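Local structure of TBC1 domain family member 22A (Homo sapiens, 2QFZ) at residues Ile150-Ile162 and Leu253-Trp267. The protein probably acts as a GTPase-activating protein for Rab-family GTPases through its TBC domain, and binds 14-3-3 proteins. Numbering follows the deposited sequence.
Sequences INDLVTPFFVVFI and LLMREVPLRCTIRLW
P156 enters helix 260-267 as a knob into a hole formed by L260, T263, I264 and W267, a compact example of two helices meeting almost at right angles (crossing angle -83°) inside the all-helical TBC domain. Its CG lies over one face of the indole, 3.9 Å from the centroid of the six-membered ring of W267, a CH-pi contact. T263 CG2 packs on the face of the same indole and also touches P156 CG, at 3.8 Å. The F157 ring meets the indole obliquely, its plane turned 54° from that of W267. One turn on in helix 150-162, V160 CG2 meets I264 CG2 at 3.8 Å; on the other side of P156 in the sequence, T155 CG2 receives CD2 of L260 at 3.5 Å, the L260 CG standing anti to the backbone N (chi1 -177°).

Toward the start of helix 150-162 the partner is the loop ahead of the second helix. The M255 thioether, bent at its last torsion, brings CE to P156 and close to the backbone carbonyl of D152. L153 CD2 packs against both L253 CD1 and W267 CZ2. Beside this apolar patch D152 and R256 form an uneven salt bridge: R256 NH2 makes just a weak bond to D152 OD1, whereas R256 NE reaches the syn side of D152 OD2 at 2.7 Å, near the guanidinium plane but tilted somewhat out of the carboxylate plane. A leucine in place of R256 would probably leave the D152 carboxylate without its charged mate.

In the next shell W60 of helix 56-63 and L198 of helix 181-200 pack on W267, and F277 meets its ring edge-to-face. N252 ND2 gives D152 OD2, the oxygen that also takes R256 NE, a second hydrogen bond.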
loop_
_atom_site.group_PDB
_atom_site.type_symbol
_atom_site.label_atom_id
_atom_site.label_comp_id
_atom_site.label_asym_id
_atom_site.label_seq_id
_atom_site.Cartn_x
_atom_site.Cartn_y
_atom_site.Cartn_z
ATOM N N ILE A 150 -9.284 -3.186 1.707
ATOM C CA ILE A 150 -9.106 -2.228 0.609
ATOM C C ILE A 150 -9.189 -0.771 1.106
ATOM O O ILE A 150 -8.535 0.090 0.554
ATOM C CB ILE A 150 -10.102 -2.402 -0.533
ATOM C CG1 ILE A 150 -9.994 -3.778 -1.146
ATOM C CG2 ILE A 150 -9.860 -1.343 -1.652
ATOM C CD1 ILE A 150 -10.885 -3.932 -2.357
ATOM N N ASN A 151 -9.967 -0.506 2.151
ATOM C CA ASN A 151 -10.042 0.844 2.740
ATOM C C ASN A 151 -8.682 1.408 3.174
ATOM O O ASN A 151 -8.431 2.598 3.022
ATOM C CB ASN A 151 -11.064 0.856 3.925
ATOM C CG ASN A 151 -10.659 -0.057 5.067
ATOM O OD1 ASN A 151 -10.550 -1.267 4.899
ATOM N ND2 ASN A 151 -10.412 0.530 6.235
ATOM N N ASP A 152 -7.803 0.548 3.707
ATOM C CA ASP A 152 -6.420 0.944 4.073
ATOM C C ASP A 152 -5.564 1.375 2.856
ATOM O O ASP A 152 -4.713 2.285 2.941
ATOM C CB ASP A 152 -5.676 -0.224 4.757
ATOM C CG ASP A 152 -5.818 -0.240 6.286
ATOM O OD1 ASP A 152 -6.171 0.801 6.902
ATOM O OD2 ASP A 152 -5.525 -1.318 6.875
ATOM N N LEU A 153 -5.767 0.727 1.734
ATOM C CA LEU A 153 -4.965 1.051 0.558
ATOM C C LEU A 153 -5.241 2.466 0.013
ATOM O O LEU A 153 -4.448 2.984 -0.773
ATOM C CB LEU A 153 -5.126 -0.028 -0.518
ATOM C CG LEU A 153 -4.968 -1.466 -0.028
ATOM C CD1 LEU A 153 -5.097 -2.400 -1.178
ATOM C CD2 LEU A 153 -3.706 -1.733 0.704
ATOM N N VAL A 154 -6.332 3.107 0.457
ATOM C CA VAL A 154 -6.616 4.503 0.096
ATOM C C VAL A 154 -5.616 5.457 0.768
ATOM O O VAL A 154 -5.193 6.434 0.176
ATOM C CB VAL A 154 -8.071 4.948 0.525
ATOM C CG1 VAL A 154 -8.322 6.451 0.177
ATOM C CG2 VAL A 154 -9.145 4.069 -0.108
ATOM N N THR A 155 -5.263 5.168 2.021
ATOM C CA THR A 155 -4.551 6.143 2.888
ATOM C C THR A 155 -3.175 6.625 2.390
ATOM O O THR A 155 -2.891 7.808 2.448
ATOM C CB THR A 155 -4.447 5.597 4.353
ATOM O OG1 THR A 155 -5.735 5.107 4.750
ATOM C CG2 THR A 155 -3.948 6.661 5.339
ATOM N N PRO A 156 -2.295 5.718 1.919
ATOM C CA PRO A 156 -1.027 6.245 1.466
ATOM C C PRO A 156 -1.107 7.183 0.240
ATOM O O PRO A 156 -0.431 8.200 0.202
ATOM C CB PRO A 156 -0.234 4.979 1.160
ATOM C CG PRO A 156 -0.930 3.937 1.985
ATOM C CD PRO A 156 -2.313 4.255 1.845
ATOM N N PHE A 157 -1.924 6.856 -0.745
ATOM C CA PHE A 157 -2.099 7.764 -1.882
ATOM C C PHE A 157 -2.640 9.153 -1.405
ATOM O O PHE A 157 -2.142 10.197 -1.775
ATOM C CB PHE A 157 -3.014 7.108 -2.908
ATOM C CG PHE A 157 -2.436 5.884 -3.532
ATOM C CD1 PHE A 157 -1.353 5.986 -4.382
ATOM C CD2 PHE A 157 -2.953 4.640 -3.275
ATOM C CE1 PHE A 157 -0.800 4.862 -4.994
ATOM C CE2 PHE A 157 -2.393 3.500 -3.882
ATOM C CZ PHE A 157 -1.332 3.623 -4.747
ATOM N N PHE A 158 -3.611 9.137 -0.522
ATOM C CA PHE A 158 -4.297 10.354 -0.155
ATOM C C PHE A 158 -3.345 11.238 0.646
ATOM O O PHE A 158 -3.251 12.430 0.396
ATOM C CB PHE A 158 -5.589 10.050 0.636
ATOM C CG PHE A 158 -6.270 11.285 1.173
ATOM C CD1 PHE A 158 -7.178 12.007 0.370
ATOM C CD2 PHE A 158 -5.967 11.757 2.454
ATOM C CE1 PHE A 158 -7.802 13.185 0.878
ATOM C CE2 PHE A 158 -6.550 12.926 2.958
ATOM C CZ PHE A 158 -7.484 13.632 2.179
ATOM N N VAL A 159 -2.624 10.640 1.600
ATOM C CA VAL A 159 -1.707 11.390 2.444
ATOM C C VAL A 159 -0.544 11.939 1.617
ATOM O O VAL A 159 -0.216 13.101 1.724
ATOM C CB VAL A 159 -1.229 10.545 3.660
ATOM C CG1 VAL A 159 0.015 11.152 4.278
ATOM C CG2 VAL A 159 -2.373 10.404 4.672
ATOM N N VAL A 160 0.033 11.120 0.752
ATOM C CA VAL A 160 1.107 11.575 -0.121
ATOM C C VAL A 160 0.625 12.761 -0.978
ATOM O O VAL A 160 1.286 13.823 -0.996
ATOM C CB VAL A 160 1.705 10.389 -0.966
ATOM C CG1 VAL A 160 2.536 10.846 -2.163
ATOM C CG2 VAL A 160 2.543 9.486 -0.062
ATOM N N PHE A 161 -0.531 12.602 -1.637
ATOM C CA PHE A 161 -1.039 13.623 -2.539
ATOM C C PHE A 161 -1.540 14.887 -1.815
ATOM O O PHE A 161 -1.271 15.975 -2.275
ATOM C CB PHE A 161 -2.121 13.085 -3.495
ATOM C CG PHE A 161 -1.680 11.932 -4.348
ATOM C CD1 PHE A 161 -0.344 11.721 -4.674
ATOM C CD2 PHE A 161 -2.630 11.068 -4.884
ATOM C CE1 PHE A 161 0.041 10.634 -5.483
ATOM C CE2 PHE A 161 -2.242 9.983 -5.695
ATOM C CZ PHE A 161 -0.890 9.784 -6.003
ATOM N N ILE A 162 -2.195 14.765 -0.661
ATOM C CA ILE A 162 -2.635 15.955 0.058
ATOM C C ILE A 162 -1.446 16.737 0.613
ATOM O O ILE A 162 -1.518 17.954 0.736
ATOM C CB ILE A 162 -3.689 15.641 1.143
ATOM C CG1 ILE A 162 -4.471 16.926 1.485
ATOM C CG2 ILE A 162 -3.055 15.031 2.407
ATOM C CD1 ILE A 162 -5.859 16.693 1.955
ATOM N N LEU A 253 -1.725 -5.363 2.900
ATOM C CA LEU A 253 -0.363 -5.035 2.423
ATOM C C LEU A 253 0.564 -4.513 3.546
ATOM O O LEU A 253 1.292 -3.539 3.365
ATOM C CB LEU A 253 -0.372 -4.077 1.230
ATOM C CG LEU A 253 -0.924 -4.688 -0.073
ATOM C CD1 LEU A 253 -0.872 -3.629 -1.141
ATOM C CD2 LEU A 253 -0.169 -5.957 -0.564
ATOM N N LEU A 254 0.563 -5.252 4.664
ATOM C CA LEU A 254 1.352 -4.983 5.874
ATOM C C LEU A 254 1.011 -3.683 6.559
ATOM O O LEU A 254 1.652 -3.361 7.579
ATOM C CB LEU A 254 2.864 -5.090 5.619
ATOM C CG LEU A 254 3.395 -6.534 5.557
ATOM C CD1 LEU A 254 4.726 -6.503 4.914
ATOM C CD2 LEU A 254 3.442 -7.221 6.996
ATOM N N MET A 255 -0.045 -2.982 6.090
ATOM C CA MET A 255 -0.401 -1.697 6.679
ATOM C C MET A 255 -0.894 -1.785 8.095
ATOM O O MET A 255 -0.846 -0.789 8.803
ATOM C CB MET A 255 -1.419 -0.947 5.856
ATOM C CG MET A 255 -0.888 -0.491 4.553
ATOM S SD MET A 255 -2.054 0.517 3.681
ATOM C CE MET A 255 -2.402 1.804 4.888
ATOM N N ARG A 256 -1.386 -2.943 8.536
ATOM C CA ARG A 256 -1.782 -3.059 9.961
ATOM C C ARG A 256 -0.622 -3.485 10.826
ATOM O O ARG A 256 -0.803 -3.654 12.006
ATOM C CB ARG A 256 -2.958 -4.035 10.171
ATOM C CG ARG A 256 -4.267 -3.664 9.447
ATOM C CD ARG A 256 -5.001 -2.443 10.045
ATOM N NE ARG A 256 -4.586 -1.190 9.387
ATOM C CZ ARG A 256 -4.088 -0.107 9.991
ATOM N NH1 ARG A 256 -3.906 -0.048 11.328
ATOM N NH2 ARG A 256 -3.758 0.935 9.239
ATOM N N GLU A 257 0.558 -3.706 10.249
ATOM C CA GLU A 257 1.692 -4.216 11.022
ATOM C C GLU A 257 2.759 -3.152 11.245
ATOM O O GLU A 257 3.566 -3.291 12.148
ATOM C CB GLU A 257 2.335 -5.446 10.378
ATOM C CG GLU A 257 1.392 -6.353 9.624
ATOM C CD GLU A 257 0.207 -6.809 10.451
ATOM O OE1 GLU A 257 0.363 -6.999 11.688
ATOM O OE2 GLU A 257 -0.889 -6.979 9.859
ATOM N N VAL A 258 2.745 -2.090 10.449
ATOM C CA VAL A 258 3.747 -1.021 10.557
ATOM C C VAL A 258 3.088 0.349 10.467
ATOM O O VAL A 258 1.947 0.485 9.941
ATOM C CB VAL A 258 4.815 -1.120 9.466
ATOM C CG1 VAL A 258 5.574 -2.442 9.544
ATOM C CG2 VAL A 258 4.178 -0.883 8.062
ATOM N N PRO A 259 3.765 1.378 11.010
ATOM C CA PRO A 259 3.213 2.723 10.929
ATOM C C PRO A 259 3.100 3.263 9.460
ATOM O O PRO A 259 3.826 2.839 8.578
ATOM C CB PRO A 259 4.212 3.562 11.742
ATOM C CG PRO A 259 5.061 2.609 12.483
ATOM C CD PRO A 259 5.014 1.320 11.803
ATOM N N LEU A 260 2.194 4.202 9.238
ATOM C CA LEU A 260 1.915 4.732 7.892
ATOM C C LEU A 260 3.123 5.314 7.196
ATOM O O LEU A 260 3.293 5.147 5.993
ATOM C CB LEU A 260 0.771 5.770 7.946
ATOM C CG LEU A 260 0.329 6.364 6.580
ATOM C CD1 LEU A 260 -0.073 5.236 5.551
ATOM C CD2 LEU A 260 -0.797 7.381 6.771
ATOM N N ARG A 261 3.967 6.013 7.949
ATOM C CA ARG A 261 5.178 6.553 7.412
ATOM C C ARG A 261 6.055 5.438 6.863
ATOM O O ARG A 261 6.782 5.619 5.868
ATOM C CB ARG A 261 5.919 7.338 8.493
ATOM C CG ARG A 261 6.311 6.481 9.749
ATOM C CD ARG A 261 7.205 7.225 10.714
ATOM N NE ARG A 261 7.627 6.333 11.807
ATOM C CZ ARG A 261 6.856 6.026 12.837
ATOM N NH1 ARG A 261 5.666 6.551 12.958
ATOM N NH2 ARG A 261 7.284 5.213 13.780
ATOM N N CYS A 262 6.002 4.266 7.497
ATOM C CA CYS A 262 6.729 3.122 6.965
ATOM C C CYS A 262 6.109 2.562 5.670
ATOM O O CYS A 262 6.826 2.134 4.774
ATOM C CB CYS A 262 6.834 2.033 8.045
ATOM S SG CYS A 262 7.849 2.594 9.415
ATOM N N THR A 263 4.788 2.516 5.610
ATOM C CA THR A 263 4.073 1.976 4.428
ATOM C C THR A 263 4.424 2.898 3.208
ATOM O O THR A 263 4.695 2.430 2.110
ATOM C CB THR A 263 2.545 1.933 4.677
ATOM O OG1 THR A 263 2.217 0.959 5.700
ATOM C CG2 THR A 263 1.716 1.632 3.352
ATOM N N ILE A 264 4.484 4.205 3.440
ATOM C CA ILE A 264 4.769 5.149 2.357
ATOM C C ILE A 264 6.150 4.851 1.787
ATOM O O ILE A 264 6.326 4.727 0.591
ATOM C CB ILE A 264 4.580 6.656 2.822
ATOM C CG1 ILE A 264 3.112 6.922 2.981
ATOM C CG2 ILE A 264 5.269 7.632 1.826
ATOM C CD1 ILE A 264 2.711 8.247 3.714
ATOM N N ARG A 265 7.140 4.661 2.654
ATOM C CA ARG A 265 8.463 4.327 2.193
ATOM C C ARG A 265 8.567 2.981 1.409
ATOM O O ARG A 265 9.170 2.895 0.313
ATOM C CB ARG A 265 9.426 4.381 3.377
ATOM C CG ARG A 265 10.831 3.977 3.083
ATOM C CD ARG A 265 11.482 4.725 1.898
ATOM N NE ARG A 265 12.741 4.096 1.620
ATOM C CZ ARG A 265 12.934 3.096 0.777
ATOM N NH1 ARG A 265 11.958 2.616 0.005
ATOM N NH2 ARG A 265 14.152 2.577 0.676
ATOM N N LEU A 266 7.996 1.949 2.004
ATOM C CA LEU A 266 7.807 0.648 1.412
ATOM C C LEU A 266 7.185 0.746 0.009
ATOM O O LEU A 266 7.668 0.086 -0.938
ATOM C CB LEU A 266 6.911 -0.175 2.342
ATOM C CG LEU A 266 7.074 -1.694 2.520
ATOM C CD1 LEU A 266 8.412 -2.095 3.120
ATOM C CD2 LEU A 266 5.878 -2.256 3.406
ATOM N N TRP A 267 6.159 1.593 -0.156
ATOM C CA TRP A 267 5.481 1.675 -1.474
ATOM C C TRP A 267 6.323 2.390 -2.542
ATOM O O TRP A 267 6.080 2.138 -3.719
ATOM C CB TRP A 267 4.045 2.250 -1.386
ATOM C CG TRP A 267 3.043 1.330 -0.726
ATOM C CD1 TRP A 267 3.298 0.228 0.038
ATOM C CD2 TRP A 267 1.627 1.473 -0.741
ATOM N NE1 TRP A 267 2.113 -0.329 0.489
ATOM C CE2 TRP A 267 1.082 0.429 0.018
ATOM C CE3 TRP A 267 0.758 2.371 -1.365
ATOM C CZ2 TRP A 267 -0.287 0.270 0.181
ATOM C CZ3 TRP A 267 -0.597 2.211 -1.188
ATOM C CH2 TRP A 267 -1.106 1.199 -0.424
#